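Local coordinates for E2A dna-binding protein (Human adenovirus 5, PDB 2WB0) that binds single-stranded DNA and unwinds the template without ATP by forming multimers during strand-displacement replication of the viral genome, and also enhances the rate of replication initiation, at residues P220-C225 and P292-F296; L235-K241 and C277-Y282. One frame throughout, in Å; residues are numbered along the deposited sequence.

Overall arrangement
Following the chain from the N terminus, strand 216-220 runs into residues 220-225, the first half of contact 1. Further along the same loop, 235-241 leads into strand 242-246; then come helix 261-268 and strand 271-276, after which the loop residues 277-282 close contact 2 against 235-241. After residues 283-290, which are not modelled, 292-296 meets 220-225, closing contact 1 just before strand 297-299. Contact 2 is therefore nested inside the loop closed by contact 1. Their centres lie about 7 Å apart, and the two contacts share one zinc ion, three of whose cysteines belong to contact 1 and the fourth to contact 2. Together they gather the loops at one end of the antiparallel sheet 242-246, 271-276 and 297-299.

Contact 1. Residues P220-C225 and P292-F296; sequences PLRCEC and PNCDF. With ZN (zinc ion), chain C.
Cys223, Cys225 and Cys294 turn their sulfurs inward on one zinc ion, and the other side chains are arranged around that point. Cys294 SG, 2.3 Å from the zinc, sits between its own backbone N and carbonyl carbon (chi1 69°), which points it at the metal and at the amide of Glu224. There it accepts a weak hydrogen bond from Glu224 N at 3.5 Å and another weak one from Phe296 N. Cys223 SG likewise takes a weak bond from Cys225 N, so amide N-H groups approach two of the thiolates and would be expected to ease their negative charge. With Cys277 as fourth ligand, this is a four-cysteine zinc site whose first pair is a Cys-X-Cys turn. Cys225 SG also rests on the backbone at Asn293 CA, 3.7 Å away, with Pro292 CB beside it.

On one side of the metal, Phe296 reaches along the first segment, its CG anti to the backbone N (chi1 -176°). Cys223 CA lies over one ring face, 4.3 Å from the centroid and displaced toward the rim, while Pro220 CB meets Phe296 CZ obliquely at 3.7 Å. Met70 and Arg73 of helix 64-83 and Phe275 also pack on this ring.

On the outer side, the extended chain of Glu224 passes over Cys294 CB and crosses Asp295, the carboxylate planes 76° apart. Glu224 OE2 and Asp295 OD1 come within 2.8 Å; Lys65 forms a salt bridge to both and probably offsets their repulsion. A water bridges Glu224 OE1 to Asp295 N.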
ATOM      1  N   PRO A 220      -2.095  -0.572   1.280  1.00 14.28           N
ATOM      2  CA  PRO A 220      -3.261  -0.027   0.601  1.00 13.50           C
ATOM      3  C   PRO A 220      -4.063  -1.103  -0.136  1.00 13.89           C
ATOM      4  O   PRO A 220      -3.457  -2.031  -0.706  1.00 13.47           O
ATOM      5  CB  PRO A 220      -2.647   0.972  -0.407  1.00 13.16           C
ATOM      6  CG  PRO A 220      -1.289   0.281  -0.764  1.00 15.37           C
ATOM      7  CD  PRO A 220      -0.830  -0.404   0.526  1.00 14.23           C
ATOM      8  N   LEU A 221      -5.397  -0.932  -0.139  1.00 13.26           N
ATOM      9  CA  LEU A 221      -6.322  -1.725  -0.925  1.00 13.93           C
ATOM     10  C   LEU A 221      -6.709  -0.997  -2.187  1.00 13.60           C
ATOM     11  O   LEU A 221      -7.240  -1.645  -3.129  1.00 12.97           O
ATOM     12  CB  LEU A 221      -7.578  -2.059  -0.132  1.00 13.70           C
ATOM     13  CG  LEU A 221      -7.403  -3.046   0.996  1.00 14.33           C
ATOM     14  CD1 LEU A 221      -8.815  -3.351   1.438  1.00 17.58           C
ATOM     15  CD2 LEU A 221      -6.720  -4.312   0.548  1.00 17.40           C
ATOM     16  N   ARG A 222      -6.388   0.315  -2.255  1.00 13.66           N
ATOM     17  CA  ARG A 222      -6.816   1.095  -3.419  1.00 13.66           C
ATOM     18  C   ARG A 222      -5.734   1.980  -3.940  1.00 14.88           C
ATOM     19  O   ARG A 222      -5.041   2.658  -3.171  1.00 13.68           O
ATOM     20  CB  ARG A 222      -7.999   2.023  -3.044  1.00 14.56           C
ATOM     21  CG  ARG A 222      -9.099   1.245  -2.290  1.00 17.96           C
ATOM     22  CD  ARG A 222     -10.394   2.072  -2.096  1.00 15.52           C
ATOM     23  NE  ARG A 222     -10.282   3.343  -1.372  1.00 18.07           N
ATOM     24  CZ  ARG A 222     -10.896   3.627  -0.226  1.00 18.58           C
ATOM     25  NH1 ARG A 222     -11.557   2.675   0.494  1.00 16.81           N
ATOM     26  NH2 ARG A 222     -10.749   4.873   0.269  1.00 17.34           N
ATOM     27  N   CYS A 223      -5.569   1.962  -5.249  1.00 15.03           N
ATOM     28  CA  CYS A 223      -4.704   2.919  -5.907  1.00 14.81           C
ATOM     29  C   CYS A 223      -5.700   3.945  -6.531  1.00 16.77           C
ATOM     30  O   CYS A 223      -6.819   4.035  -6.082  1.00 18.10           O
ATOM     31  CB  CYS A 223      -3.785   2.264  -6.920  1.00 16.12           C
ATOM     32  SG  CYS A 223      -4.699   1.477  -8.294  1.00 14.23           S
ATOM     33  N   GLU A 224      -5.302   4.729  -7.525  1.00 17.40           N
ATOM     34  CA  GLU A 224      -6.235   5.678  -8.160  1.00 20.16           C
ATOM     35  C   GLU A 224      -7.286   4.943  -8.935  1.00 18.81           C
ATOM     36  O   GLU A 224      -8.453   5.367  -8.965  1.00 17.47           O
ATOM     37  CB  GLU A 224      -5.458   6.545  -9.154  1.00 21.64           C
ATOM     38  CG  GLU A 224      -4.414   7.371  -8.428  1.00 29.30           C
ATOM     39  CD  GLU A 224      -3.603   8.339  -9.357  1.00 41.94           C
ATOM     40  OE1 GLU A 224      -4.154   8.783 -10.421  1.00 44.13           O
ATOM     41  OE2 GLU A 224      -2.405   8.617  -9.001  1.00 44.61           O
ATOM     42  N   CYS A 225      -6.893   3.791  -9.525  1.00 17.24           N
ATOM     43  CA  CYS A 225      -7.797   3.063 -10.399  1.00 17.58           C
ATOM     44  C   CYS A 225      -9.068   2.562  -9.724  1.00 18.91           C
ATOM     45  O   CYS A 225     -10.109   2.529 -10.378  1.00 20.05           O
ATOM     46  CB  CYS A 225      -7.078   1.872 -11.096  1.00 16.25           C
ATOM     47  SG  CYS A 225      -5.500   2.347 -11.899  1.00 17.28           S
ATOM     48  N   PRO A 292      -7.041   0.554 -16.966  1.00 27.01           N
ATOM     49  CA  PRO A 292      -6.472   1.722 -16.263  1.00 25.70           C
ATOM     50  C   PRO A 292      -5.114   1.386 -15.639  1.00 24.99           C
ATOM     51  O   PRO A 292      -4.848   0.212 -15.333  1.00 22.53           O
ATOM     52  CB  PRO A 292      -7.485   1.962 -15.157  1.00 26.53           C
ATOM     53  CG  PRO A 292      -7.984   0.494 -14.802  1.00 26.83           C
ATOM     54  CD  PRO A 292      -8.051  -0.171 -16.148  1.00 25.80           C
ATOM     55  N   ASN A 293      -4.255   2.397 -15.460  1.00 23.94           N
ATOM     56  CA  ASN A 293      -3.042   2.254 -14.650  1.00 22.05           C
ATOM     57  C   ASN A 293      -2.725   3.631 -14.094  1.00 21.19           C
ATOM     58  O   ASN A 293      -3.169   4.621 -14.655  1.00 19.48           O
ATOM     59  CB  ASN A 293      -1.846   1.709 -15.413  1.00 22.15           C
ATOM     60  CG  ASN A 293      -1.312   2.684 -16.444  1.00 26.30           C
ATOM     61  OD1 ASN A 293      -1.750   2.685 -17.595  1.00 30.08           O
ATOM     62  ND2 ASN A 293      -0.356   3.496 -16.047  1.00 25.93           N
ATOM     63  N   CYS A 294      -2.072   3.701 -12.936  1.00 18.34           N
ATOM     64  CA  CYS A 294      -1.851   5.007 -12.368  1.00 17.05           C
ATOM     65  C   CYS A 294      -0.427   5.055 -11.814  1.00 17.94           C
ATOM     66  O   CYS A 294       0.219   4.016 -11.777  1.00 17.51           O
ATOM     67  CB  CYS A 294      -2.893   5.288 -11.344  1.00 17.03           C
ATOM     68  SG  CYS A 294      -2.702   4.226  -9.846  1.00 16.58           S
ATOM     69  N   ASP A 295       0.014   6.213 -11.329  1.00 16.10           N
ATOM     70  CA  ASP A 295       1.387   6.360 -10.853  1.00 18.23           C
ATOM     71  C   ASP A 295       1.479   6.194  -9.288  1.00 18.29           C
ATOM     72  O   ASP A 295       2.483   6.589  -8.666  1.00 19.22           O
ATOM     73  CB  ASP A 295       1.924   7.735 -11.298  1.00 19.43           C
ATOM     74  CG  ASP A 295       1.086   8.944 -10.734  1.00 23.95           C
ATOM     75  OD1 ASP A 295       0.258   8.776  -9.766  1.00 26.01           O
ATOM     76  OD2 ASP A 295       1.256  10.109 -11.236  1.00 27.51           O
ATOM     77  N   PHE A 296       0.451   5.602  -8.655  1.00 14.87           N
ATOM     78  CA  PHE A 296       0.520   5.386  -7.212  1.00 14.02           C
ATOM     79  C   PHE A 296       1.839   4.683  -6.820  1.00 14.64           C
ATOM     80  O   PHE A 296       2.202   3.643  -7.415  1.00 15.19           O
ATOM     81  CB  PHE A 296      -0.707   4.544  -6.834  1.00 14.29           C
ATOM     82  CG  PHE A 296      -0.876   4.279  -5.328  1.00 14.78           C
ATOM     83  CD1 PHE A 296      -1.730   5.076  -4.554  1.00 12.19           C
ATOM     84  CD2 PHE A 296      -0.266   3.172  -4.736  1.00 17.97           C
ATOM     85  CE1 PHE A 296      -1.891   4.809  -3.145  1.00 15.51           C
ATOM     86  CE2 PHE A 296      -0.444   2.843  -3.305  1.00 17.30           C
ATOM     87  CZ  PHE A 296      -1.227   3.657  -2.516  1.00 14.20           C
TER
HETATM   88 ZN    ZN C 602      -3.751   2.224 -10.337  1.00 16.17          ZN
HETATM   89  O   HOH W   1      -1.729   8.300 -12.367  1.00 31.50           O
HETATM   90  O   HOH W   2      -4.237   7.686 -13.676  1.00 35.99           O

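Contact 2. Residues L235-K241 and C277-Y282; sequences LGRQLPK and CCNPVY. With ZN (zinc ion), chain C.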
ATOM      1  N   LEU A 235      -9.585  -5.558 -15.345  1.00 19.97           N
ATOM      2  CA  LEU A 235      -9.117  -6.936 -15.239  1.00 19.01           C
ATOM      3  C   LEU A 235      -7.776  -6.955 -14.521  1.00 18.87           C
ATOM      4  O   LEU A 235      -7.204  -5.903 -14.238  1.00 17.99           O
ATOM      5  CB  LEU A 235      -8.958  -7.483 -16.656  1.00 20.01           C
ATOM      6  CG  LEU A 235     -10.084  -8.259 -17.370  1.00 22.93           C
ATOM      7  CD1 LEU A 235     -11.362  -8.472 -16.578  1.00 29.33           C
ATOM      8  CD2 LEU A 235     -10.324  -7.622 -18.654  1.00 29.26           C
ATOM      9  N   GLY A 236      -7.247  -8.138 -14.231  1.00 18.75           N
ATOM     10  CA  GLY A 236      -5.923  -8.236 -13.561  1.00 16.31           C
ATOM     11  C   GLY A 236      -6.031  -8.105 -12.054  1.00 17.33           C
ATOM     12  O   GLY A 236      -7.061  -8.477 -11.426  1.00 16.48           O
ATOM     13  N   ARG A 237      -4.984  -7.553 -11.459  1.00 14.95           N
ATOM     14  CA  ARG A 237      -4.894  -7.589  -9.985  1.00 14.02           C
ATOM     15  C   ARG A 237      -5.867  -6.531  -9.434  1.00 12.61           C
ATOM     16  O   ARG A 237      -6.054  -5.537 -10.089  1.00 14.33           O
ATOM     17  CB  ARG A 237      -3.451  -7.261  -9.607  1.00 11.11           C
ATOM     18  CG  ARG A 237      -3.181  -7.228  -8.067  1.00 14.47           C
ATOM     19  CD  ARG A 237      -1.688  -6.876  -7.797  1.00  9.61           C
ATOM     20  NE  ARG A 237      -0.770  -7.863  -8.377  1.00 11.37           N
ATOM     21  CZ  ARG A 237      -0.114  -7.808  -9.558  1.00 19.28           C
ATOM     22  NH1 ARG A 237      -0.221  -6.788 -10.421  1.00 15.01           N
ATOM     23  NH2 ARG A 237       0.688  -8.836  -9.892  1.00 20.07           N
ATOM     24  N   GLN A 238      -6.464  -6.773  -8.261  1.00 14.17           N
ATOM     25  CA  GLN A 238      -7.548  -5.938  -7.692  1.00 15.24           C
ATOM     26  C   GLN A 238      -7.131  -5.167  -6.449  1.00 14.95           C
ATOM     27  O   GLN A 238      -7.958  -4.555  -5.755  1.00 15.35           O
ATOM     28  CB  GLN A 238      -8.727  -6.845  -7.371  1.00 15.12           C
ATOM     29  CG  GLN A 238      -9.256  -7.552  -8.667  1.00 19.03           C
ATOM     30  CD  GLN A 238      -9.750  -6.589  -9.680  1.00 19.26           C
ATOM     31  OE1 GLN A 238     -10.670  -5.824  -9.396  1.00 21.70           O
ATOM     32  NE2 GLN A 238      -9.152  -6.584 -10.861  1.00 16.02           N
ATOM     33  N   LEU A 239      -5.837  -5.163  -6.149  1.00 13.63           N
ATOM     34  CA  LEU A 239      -5.302  -4.314  -5.109  1.00 14.48           C
ATOM     35  C   LEU A 239      -3.916  -3.909  -5.511  1.00 12.04           C
ATOM     36  O   LEU A 239      -3.282  -4.544  -6.332  1.00 13.91           O
ATOM     37  CB  LEU A 239      -5.164  -5.057  -3.721  1.00 14.95           C
ATOM     38  CG  LEU A 239      -6.370  -5.886  -3.271  1.00 24.61           C
ATOM     39  CD1 LEU A 239      -6.002  -7.188  -2.506  1.00 26.92           C
ATOM     40  CD2 LEU A 239      -7.223  -4.914  -2.396  1.00 30.46           C
ATOM     41  N   PRO A 240      -3.399  -2.836  -4.916  1.00 13.60           N
ATOM     42  CA  PRO A 240      -2.052  -2.363  -5.281  1.00 12.48           C
ATOM     43  C   PRO A 240      -0.973  -3.457  -5.269  1.00 13.28           C
ATOM     44  O   PRO A 240      -0.893  -4.275  -4.287  1.00 13.08           O
ATOM     45  CB  PRO A 240      -1.778  -1.300  -4.176  1.00 13.63           C
ATOM     46  CG  PRO A 240      -3.164  -0.607  -4.110  1.00 12.73           C
ATOM     47  CD  PRO A 240      -4.128  -1.841  -4.130  1.00 13.12           C
ATOM     48  N   LYS A 241      -0.140  -3.517  -6.335  1.00 11.81           N
ATOM     49  CA  LYS A 241       0.883  -4.529  -6.376  1.00 12.06           C
ATOM     50  C   LYS A 241       1.889  -4.330  -5.205  1.00 12.30           C
ATOM     51  O   LYS A 241       2.185  -3.184  -4.806  1.00 13.05           O
ATOM     52  CB  LYS A 241       1.694  -4.432  -7.687  1.00 11.76           C
ATOM     53  CG  LYS A 241       2.526  -5.666  -7.926  1.00 12.81           C
ATOM     54  CD  LYS A 241       3.311  -5.445  -9.284  1.00 16.37           C
ATOM     55  CE  LYS A 241       4.083  -6.714  -9.854  1.00 20.88           C
ATOM     56  NZ  LYS A 241       5.201  -7.069  -8.890  1.00 30.57           N
ATOM     57  N   CYS A 277       0.552   0.740  -8.420  1.00 13.17           N
ATOM     58  CA  CYS A 277      -0.801   0.565  -9.026  1.00 15.38           C
ATOM     59  C   CYS A 277      -1.257  -0.908  -8.916  1.00 14.19           C
ATOM     60  O   CYS A 277      -0.413  -1.793  -8.873  1.00 14.30           O
ATOM     61  CB  CYS A 277      -0.729   0.881 -10.520  1.00 13.24           C
ATOM     62  SG  CYS A 277      -2.326   0.768 -11.353  1.00 14.80           S
ATOM     63  N   CYS A 278      -2.571  -1.170  -8.859  1.00 13.73           N
ATOM     64  CA  CYS A 278      -3.039  -2.575  -9.025  1.00 14.54           C
ATOM     65  C   CYS A 278      -2.344  -3.268 -10.217  1.00 15.37           C
ATOM     66  O   CYS A 278      -1.932  -4.435 -10.114  1.00 14.44           O
ATOM     67  CB  CYS A 278      -4.541  -2.647  -9.287  1.00 14.77           C
ATOM     68  SG  CYS A 278      -5.527  -2.142  -7.861  1.00 14.58           S
ATOM     69  N   ASN A 279      -2.223  -2.541 -11.334  1.00 15.57           N
ATOM     70  CA  ASN A 279      -1.641  -3.124 -12.558  1.00 16.57           C
ATOM     71  C   ASN A 279      -0.682  -2.139 -13.185  1.00 18.99           C
ATOM     72  O   ASN A 279      -0.986  -1.485 -14.180  1.00 18.18           O
ATOM     73  CB  ASN A 279      -2.731  -3.476 -13.531  1.00 17.12           C
ATOM     74  CG  ASN A 279      -3.746  -4.400 -12.925  1.00 15.01           C
ATOM     75  OD1 ASN A 279      -4.818  -3.967 -12.437  1.00 18.96           O
ATOM     76  ND2 ASN A 279      -3.417  -5.674 -12.905  1.00 10.99           N
ATOM     77  N   PRO A 280       0.508  -2.071 -12.629  1.00 21.23           N
ATOM     78  CA  PRO A 280       1.441  -1.082 -13.165  1.00 24.25           C
ATOM     79  C   PRO A 280       1.904  -1.483 -14.568  1.00 27.90           C
ATOM     80  O   PRO A 280       1.964  -2.657 -14.884  1.00 26.34           O
ATOM     81  CB  PRO A 280       2.618  -1.086 -12.183  1.00 23.88           C
ATOM     82  CG  PRO A 280       2.211  -2.010 -11.002  1.00 23.33           C
ATOM     83  CD  PRO A 280       1.023  -2.858 -11.486  1.00 20.94           C
ATOM     84  N   VAL A 281       2.223  -0.486 -15.373  1.00 32.93           N
ATOM     85  CA  VAL A 281       2.719  -0.671 -16.745  1.00 38.23           C
ATOM     86  C   VAL A 281       4.259  -0.772 -16.767  1.00 41.81           C
ATOM     87  O   VAL A 281       4.975   0.086 -16.213  1.00 43.29           O
ATOM     88  CB  VAL A 281       2.204   0.494 -17.615  1.00 37.80           C
ATOM     89  CG1 VAL A 281       3.036   0.690 -18.900  1.00 39.94           C
ATOM     90  CG2 VAL A 281       0.724   0.286 -17.938  1.00 37.40           C
ATOM     91  N   TYR A 282       4.776  -1.836 -17.387  1.00 45.50           N
ATOM     92  CA  TYR A 282       6.240  -1.962 -17.581  1.00 47.73           C
ATOM     93  C   TYR A 282       6.658  -1.801 -19.057  1.00 48.53           C
ATOM     94  O   TYR A 282       7.718  -1.227 -19.359  1.00 49.54           O
ATOM     95  CB  TYR A 282       6.783  -3.281 -16.981  1.00 48.59           C
ATOM     96  CG  TYR A 282       6.417  -3.489 -15.513  1.00 48.71           C
ATOM     97  CD1 TYR A 282       5.363  -4.360 -15.152  1.00 48.57           C
ATOM     98  CD2 TYR A 282       7.110  -2.816 -14.489  1.00 46.57           C
ATOM     99  CE1 TYR A 282       5.003  -4.554 -13.788  1.00 46.16           C
ATOM    100  CE2 TYR A 282       6.758  -2.996 -13.137  1.00 45.19           C
ATOM    101  CZ  TYR A 282       5.705  -3.878 -12.796  1.00 43.15           C
ATOM    102  OH  TYR A 282       5.344  -4.065 -11.473  1.00 38.05           O
TER
HETATM  103 ZN    ZN C 602      -3.751   2.224 -10.337  1.00 16.17          ZN
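Backbone carbonyls of successive cysteines accept hydrogen bonds from the other segment. Lys241 N donates to Cys277 O at 3.1 Å. Arg237 NH1 reaches Cys278 O at 2.9 Å, almost straight at 170° and with the oxygen in the guanidinium plane. A bend at chi3 (-61°) curls the arginine round this oxygen, leaving Arg237 CB 3.2 Å from it as well; NH2 is taken by Gly183 O. Within its own segment, Gln238 NE2 bonds to Gly236 O.

Van der Waals packing surrounds these bonds. Cys278 SG lies against the backbone of Leu239, with Pro240 CD 4.0 Å away, and Cys278 CA makes a C-H...O contact with Leu239 O. The aliphatic chain of Lys241 lays its CG over the guanidinium face of Arg237, crosses Pro280 at about a right angle, and brings CD to 3.3 Å from Tyr282 OH. Its NZ goes on to Thr243.

Metal binding falls to Cys277 SG, 2.3 Å from the zinc, which also accepts a hydrogen bond from the backbone N of Asn279; this N-H would be expected to ease the negative charge on the sulfur. Cys277 thus supplies the fourth ligand of the four-cysteine zinc site completed by Cys223, Cys225 and Cys294.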